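Local structure of putative glucoamylase (Bacteroides fragilis NCTC 9343, 3EU8) at residues 48-53 against 385-390; 59-64 against 110-115. The protein is a putative glucoamylase of the six-hairpin glycosidase clan and probably hydrolyses glycosidic bonds in carbohydrates. All coordinates share one frame; numbering follows the deposited sequence.

Overall arrangement
From the N terminus the chain runs through helix 18-34 to strand 47-49, which waits for its partner until near the end of the chain. After a turn and a loop comes strand 61-63, the next strand in the chain, followed by helices 64-79 and 85-101 and then strand 112-114, where interaction 2 closes a mostly helical loop. Some 270 residues later, strand 386-388 pairs with strand 47-49 in interaction 1, so interaction 2 nests inside the larger loop. Each pairing stands at the start of a helix, 64-79 and 389-404. The two contacts, with centres about 15 Å apart, touch where Ala-389 packs on Thr-63 and Tyr-48 on Pro-59; the backbone of Glu-46 bonds to both Ile-61 and Ala-389.

Interaction 1 of 2, residues 48-53 against 385-390; sequences YHMDGE and KRYLAI
Tyr-48 and Tyr-387 form an antiparallel hydrogen-bonded pair, Tyr-48 N giving to Tyr-387 O at 3.0 Å and Tyr-48 O receiving Tyr-387 N at 2.9 Å. His-49 turns to the other face of this two-stranded sheet, where Arg-386 covers its ring: CD sits 3.7 Å from the ring centroid, and the guanidinium lies flat against the imidazole, planes 9° apart. His-49 ND1 donates, in the plane of its ring, to Glu-53 O at 2.7 Å, while NE2 bonds the hydroxyl of Tyr-317. Met-50, a selenomethionine, ends the pairing with N on Lys-385 O at 2.8 Å; the bend at chi2 (-50°) brings SE to the edge of the Tyr-387 ring, 4.2 Å from CE2. Within the type I turn from His-49 to Gly-52, Asp-51 offers its carboxylate side-on: Arg-386 NE reaches Asp-51 OD1 at 3.0 Å and Arg-386 NH2 reaches Asp-51 OD2 at 2.8 Å, a salt bridge; a water links OD1 to Lys-385 N. Glu-53 N meets Asp-51 OD2 from the face of the carboxylate opposite to Arg-386 NH2, making an Asx turn. Salt bridge and stack together fix the guanidinium's position and rotation, tying turn 49-52 to strand 386-388.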
loop_
_atom_site.group_PDB
_atom_site.type_symbol
_atom_site.label_atom_id
_atom_site.label_comp_id
_atom_site.label_asym_id
_atom_site.label_seq_id
_atom_site.Cartn_x
_atom_site.Cartn_y
_atom_site.Cartn_z
ATOM N N TYR A 48 -16.098 0.172 -1.269
ATOM C CA TYR A 48 -17.242 -0.482 -0.666
ATOM C C TYR A 48 -17.979 0.508 0.251
ATOM O O TYR A 48 -17.420 1.007 1.227
ATOM C CB TYR A 48 -16.761 -1.672 0.113
ATOM C CG TYR A 48 -17.769 -2.760 0.410
ATOM C CD1 TYR A 48 -18.484 -3.372 -0.607
ATOM C CD2 TYR A 48 -17.953 -3.234 1.714
ATOM C CE1 TYR A 48 -19.384 -4.396 -0.330
ATOM C CE2 TYR A 48 -18.850 -4.269 1.991
ATOM C CZ TYR A 48 -19.551 -4.848 0.963
ATOM O OH TYR A 48 -20.455 -5.870 1.206
ATOM N N HIS A 49 -19.244 0.778 -0.095
ATOM C CA HIS A 49 -20.040 1.859 0.501
ATOM C C HIS A 49 -21.205 1.312 1.295
ATOM O O HIS A 49 -22.122 0.685 0.725
ATOM C CB HIS A 49 -20.538 2.850 -0.580
ATOM C CG HIS A 49 -19.449 3.516 -1.381
ATOM N ND1 HIS A 49 -19.723 4.325 -2.467
ATOM C CD2 HIS A 49 -18.091 3.504 -1.265
ATOM C CE1 HIS A 49 -18.590 4.787 -2.975
ATOM N NE2 HIS A 49 -17.585 4.316 -2.257
HETATM N N MSE A 50 -21.176 1.505 2.626
HETATM C CA MSE A 50 -22.244 0.951 3.486
HETATM C C MSE A 50 -23.606 1.578 3.152
HETATM O O MSE A 50 -24.650 0.982 3.393
HETATM C CB MSE A 50 -21.959 1.170 4.975
HETATM C CG MSE A 50 -20.659 0.554 5.499
HETATM SE SE MSE A 50 -20.395 -1.290 5.061
HETATM C CE MSE A 50 -21.468 -1.987 6.323
ATOM N N ASP A 51 -23.582 2.777 2.594
ATOM C CA ASP A 51 -24.806 3.452 2.129
ATOM C C ASP A 51 -25.371 2.974 0.781
ATOM O O ASP A 51 -26.458 3.381 0.423
ATOM C CB ASP A 51 -24.533 4.946 2.046
ATOM C CG ASP A 51 -23.297 5.265 1.229
ATOM O OD1 ASP A 51 -22.172 5.215 1.797
ATOM O OD2 ASP A 51 -23.451 5.563 0.015
ATOM N N GLY A 52 -24.607 2.197 0.013
ATOM C CA GLY A 52 -25.052 1.584 -1.208
ATOM C C GLY A 52 -25.039 2.430 -2.456
ATOM O O GLY A 52 -25.355 1.946 -3.539
ATOM N N GLU A 53 -24.656 3.684 -2.318
ATOM C CA GLU A 53 -24.614 4.627 -3.436
ATOM C C GLU A 53 -23.221 4.699 -4.034
ATOM O O GLU A 53 -22.248 4.912 -3.328
ATOM C CB GLU A 53 -25.071 6.012 -2.963
ATOM C CG GLU A 53 -25.288 7.064 -4.040
ATOM C CD GLU A 53 -25.885 8.357 -3.447
ATOM O OE1 GLU A 53 -25.729 8.618 -2.207
ATOM O OE2 GLU A 53 -26.514 9.115 -4.228
ATOM N N LYS A 385 -19.597 6.379 5.452
ATOM C CA LYS A 385 -19.490 5.014 5.879
ATOM C C LYS A 385 -18.994 4.212 4.653
ATOM O O LYS A 385 -19.727 3.444 4.058
ATOM C CB LYS A 385 -20.831 4.528 6.420
ATOM C CG LYS A 385 -21.281 5.262 7.676
ATOM C CD LYS A 385 -22.526 4.575 8.325
ATOM C CE LYS A 385 -23.106 5.418 9.528
ATOM N NZ LYS A 385 -22.419 5.152 10.823
ATOM N N ARG A 386 -17.751 4.489 4.254
ATOM C CA ARG A 386 -17.200 4.005 3.001
ATOM C C ARG A 386 -15.732 3.603 3.207
ATOM O O ARG A 386 -14.992 4.193 4.022
ATOM C CB ARG A 386 -17.303 5.077 1.883
ATOM C CG ARG A 386 -18.678 5.562 1.660
ATOM C CD ARG A 386 -18.813 6.619 0.604
ATOM N NE ARG A 386 -20.187 6.681 0.098
ATOM C CZ ARG A 386 -20.581 7.444 -0.928
ATOM N NH1 ARG A 386 -19.730 8.219 -1.570
ATOM N NH2 ARG A 386 -21.827 7.426 -1.325
ATOM N N TYR A 387 -15.318 2.619 2.419
ATOM C CA TYR A 387 -14.002 2.010 2.512
ATOM C C TYR A 387 -13.349 1.970 1.134
ATOM O O TYR A 387 -14.042 1.905 0.099
ATOM C CB TYR A 387 -14.167 0.572 2.992
ATOM C CG TYR A 387 -14.681 0.381 4.403
ATOM C CD1 TYR A 387 -13.883 0.694 5.486
ATOM C CD2 TYR A 387 -15.940 -0.167 4.654
ATOM C CE1 TYR A 387 -14.337 0.516 6.801
ATOM C CE2 TYR A 387 -16.406 -0.375 5.972
ATOM C CZ TYR A 387 -15.594 -0.044 7.044
ATOM O OH TYR A 387 -15.988 -0.232 8.376
ATOM N N LEU A 388 -12.016 1.994 1.127
ATOM C CA LEU A 388 -11.194 1.738 -0.088
ATOM C C LEU A 388 -10.135 0.713 0.280
ATOM O O LEU A 388 -9.499 0.839 1.350
ATOM C CB LEU A 388 -10.488 3.035 -0.581
ATOM C CG LEU A 388 -11.322 4.220 -1.095
ATOM C CD1 LEU A 388 -10.427 5.428 -1.350
ATOM C CD2 LEU A 388 -12.106 3.869 -2.342
ATOM N N ALA A 389 -9.951 -0.295 -0.588
ATOM C CA ALA A 389 -8.927 -1.358 -0.421
ATOM C C ALA A 389 -7.565 -0.803 -0.108
ATOM O O ALA A 389 -6.872 -1.319 0.781
ATOM C CB ALA A 389 -8.844 -2.263 -1.691
ATOM N N ILE A 390 -7.176 0.262 -0.826
ATOM C CA ILE A 390 -5.812 0.775 -0.726
ATOM C C ILE A 390 -5.536 1.544 0.543
ATOM O O ILE A 390 -4.365 1.739 0.911
ATOM C CB ILE A 390 -5.408 1.637 -1.987
ATOM C CG1 ILE A 390 -6.286 2.897 -2.141
ATOM C CG2 ILE A 390 -5.370 0.749 -3.256
ATOM C CD1 ILE A 390 -5.853 3.825 -3.332
HETATM O O HOH W 1 -21.924 6.904 3.765
#

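Interaction 2 of 2, residues 59-64 against 110-115; sequences PEIVTS and PHWWNG
Val-62 and Trp-113 carry the central pair of this short antiparallel sheet: Val-62 N donates to Trp-113 O at 2.8 Å and Trp-113 N to Val-62 O at 3.0 Å. Gly-115 N extends the pairing at one end, reaching Glu-60 O at 2.9 Å, and Ser-64 N does so at the other, reaching His-111 O at 2.9 Å. The backbones of Ile-61, Thr-63 and Trp-112 pair outside, with Glu-46, Ala-44 and Gln-121. Ser-64 also donates through OG to Pro-110 O at 2.6 Å, a reach set by chi1 of 52°, which puts OG between its own backbone N and carbonyl carbon. Ser-64 CB lies 3.7 Å from CZ3 of Trp-113, whose NE1 bonds the carbonyl of Asp-103.

On the face shared by Ile-61, Thr-63, Trp-112 and Asn-114, Ile-61 CG2 presses on Trp-112 CD1 at 3.5 Å, and Trp-112 NE1 is bonded to the carboxylate of Glu-46. His-111 meets Thr-63 by its ring edge. One water in the ring plane joins His-111 NE2 to Thr-63 OG1, which as N-cap of helix 64-79 also makes a weak bond to Gly-66 N. Asn-114 OD1 accepts from Glu-116 N two residues on, an Asx turn, with Glu-60 CG packed alongside.

Both indole rings are thus anchored by polar tips as well as apolar contacts, and the buried Ser-64 is held by two bonds where helix 64-79 begins.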
loop_
_atom_site.group_PDB
_atom_site.type_symbol
_atom_site.label_atom_id
_atom_site.label_comp_id
_atom_site.label_asym_id
_atom_site.label_seq_id
_atom_site.Cartn_x
_atom_site.Cartn_y
_atom_site.Cartn_z
ATOM N N PRO A 59 -18.834 -1.415 -6.662
ATOM C CA PRO A 59 -18.093 -2.292 -5.803
ATOM C C PRO A 59 -17.629 -3.588 -6.491
ATOM O O PRO A 59 -16.809 -4.283 -5.938
ATOM C CB PRO A 59 -19.071 -2.558 -4.662
ATOM C CG PRO A 59 -20.382 -2.587 -5.363
ATOM C CD PRO A 59 -20.286 -1.505 -6.402
ATOM N N GLU A 60 -18.092 -3.884 -7.705
ATOM C CA GLU A 60 -17.675 -5.088 -8.422
ATOM C C GLU A 60 -16.271 -4.945 -9.065
ATOM O O GLU A 60 -15.677 -5.937 -9.508
ATOM C CB GLU A 60 -18.755 -5.499 -9.481
ATOM C CG GLU A 60 -18.838 -4.648 -10.757
ATOM C CD GLU A 60 -19.535 -3.320 -10.579
ATOM O OE1 GLU A 60 -20.108 -3.055 -9.481
ATOM O OE2 GLU A 60 -19.540 -2.549 -11.563
ATOM N N ILE A 61 -15.779 -3.701 -9.156
ATOM C CA ILE A 61 -14.421 -3.412 -9.650
ATOM C C ILE A 61 -13.349 -3.811 -8.614
ATOM O O ILE A 61 -13.446 -3.442 -7.441
ATOM C CB ILE A 61 -14.277 -1.923 -10.047
ATOM C CG1 ILE A 61 -15.377 -1.552 -11.061
ATOM C CG2 ILE A 61 -12.843 -1.585 -10.568
ATOM C CD1 ILE A 61 -15.545 -2.488 -12.272
ATOM N N VAL A 62 -12.353 -4.592 -9.050
ATOM C CA VAL A 62 -11.346 -5.099 -8.168
ATOM C C VAL A 62 -10.029 -4.448 -8.585
ATOM O O VAL A 62 -9.792 -4.163 -9.748
ATOM C CB VAL A 62 -11.300 -6.664 -8.090
ATOM C CG1 VAL A 62 -12.574 -7.247 -7.350
ATOM C CG2 VAL A 62 -11.142 -7.341 -9.481
ATOM N N THR A 63 -9.187 -4.214 -7.606
ATOM C CA THR A 63 -7.932 -3.487 -7.793
ATOM C C THR A 63 -6.778 -4.436 -7.620
ATOM O O THR A 63 -6.730 -5.206 -6.642
ATOM C CB THR A 63 -7.797 -2.310 -6.791
ATOM O OG1 THR A 63 -6.453 -1.775 -6.834
ATOM C CG2 THR A 63 -8.109 -2.758 -5.405
ATOM N N SER A 64 -5.838 -4.386 -8.556
ATOM C CA SER A 64 -4.629 -5.224 -8.471
ATOM C C SER A 64 -3.721 -4.891 -7.249
ATOM O O SER A 64 -3.392 -5.771 -6.446
ATOM C CB SER A 64 -3.856 -5.146 -9.803
ATOM O OG SER A 64 -3.615 -3.803 -10.211
ATOM N N PRO A 110 -3.472 -4.841 -15.086
ATOM C CA PRO A 110 -4.087 -3.535 -15.088
ATOM C C PRO A 110 -4.351 -3.034 -13.668
ATOM O O PRO A 110 -4.335 -3.813 -12.734
ATOM C CB PRO A 110 -5.422 -3.792 -15.776
ATOM C CG PRO A 110 -5.736 -5.259 -15.426
ATOM C CD PRO A 110 -4.423 -5.907 -15.506
ATOM N N HIS A 111 -4.593 -1.741 -13.516
ATOM C CA HIS A 111 -5.026 -1.204 -12.224
ATOM C C HIS A 111 -6.326 -1.877 -11.762
ATOM O O HIS A 111 -6.395 -2.407 -10.636
ATOM C CB HIS A 111 -5.176 0.309 -12.316
ATOM C CG HIS A 111 -5.379 0.998 -10.996
ATOM N ND1 HIS A 111 -5.215 2.359 -10.851
ATOM C CD2 HIS A 111 -5.668 0.520 -9.755
ATOM C CE1 HIS A 111 -5.435 2.696 -9.592
ATOM N NE2 HIS A 111 -5.715 1.601 -8.903
ATOM N N TRP A 112 -7.321 -1.923 -12.644
ATOM C CA TRP A 112 -8.637 -2.471 -12.318
ATOM C C TRP A 112 -9.113 -3.507 -13.299
ATOM O O TRP A 112 -8.787 -3.448 -14.500
ATOM C CB TRP A 112 -9.698 -1.344 -12.273
ATOM C CG TRP A 112 -9.441 -0.299 -11.206
ATOM C CD1 TRP A 112 -9.544 -0.476 -9.871
ATOM C CD2 TRP A 112 -9.045 1.065 -11.397
ATOM N NE1 TRP A 112 -9.253 0.673 -9.217
ATOM C CE2 TRP A 112 -8.939 1.645 -10.119
ATOM C CE3 TRP A 112 -8.745 1.853 -12.521
ATOM C CZ2 TRP A 112 -8.537 3.000 -9.916
ATOM C CZ3 TRP A 112 -8.320 3.216 -12.316
ATOM C CH2 TRP A 112 -8.238 3.763 -11.033
ATOM N N TRP A 113 -9.882 -4.456 -12.779
ATOM C CA TRP A 113 -10.747 -5.328 -13.577
ATOM C C TRP A 113 -12.154 -5.241 -12.982
ATOM O O TRP A 113 -12.325 -4.871 -11.823
ATOM C CB TRP A 113 -10.420 -6.827 -13.474
ATOM C CG TRP A 113 -9.050 -7.293 -13.780
ATOM C CD1 TRP A 113 -8.591 -7.737 -14.973
ATOM C CD2 TRP A 113 -7.974 -7.452 -12.844
ATOM N NE1 TRP A 113 -7.267 -8.116 -14.858
ATOM C CE2 TRP A 113 -6.874 -7.974 -13.554
ATOM C CE3 TRP A 113 -7.822 -7.170 -11.478
ATOM C CZ2 TRP A 113 -5.642 -8.257 -12.937
ATOM C CZ3 TRP A 113 -6.611 -7.452 -10.860
ATOM C CH2 TRP A 113 -5.528 -7.987 -11.598
ATOM N N ASN A 114 -13.129 -5.586 -13.809
ATOM C CA ASN A 114 -14.415 -6.011 -13.344
ATOM C C ASN A 114 -14.245 -7.440 -12.838
ATOM O O ASN A 114 -13.846 -8.335 -13.578
ATOM C CB ASN A 114 -15.444 -5.924 -14.471
ATOM C CG ASN A 114 -16.854 -6.214 -13.992
ATOM O OD1 ASN A 114 -17.063 -6.965 -13.040
ATOM N ND2 ASN A 114 -17.831 -5.647 -14.678
ATOM N N GLY A 115 -14.478 -7.616 -11.540
ATOM C CA GLY A 115 -14.298 -8.909 -10.887
ATOM C C GLY A 115 -15.168 -9.997 -11.471
ATOM O O GLY A 115 -14.792 -11.162 -11.441
HETATM O O HOH W 2 -6.735 1.024 -6.237
#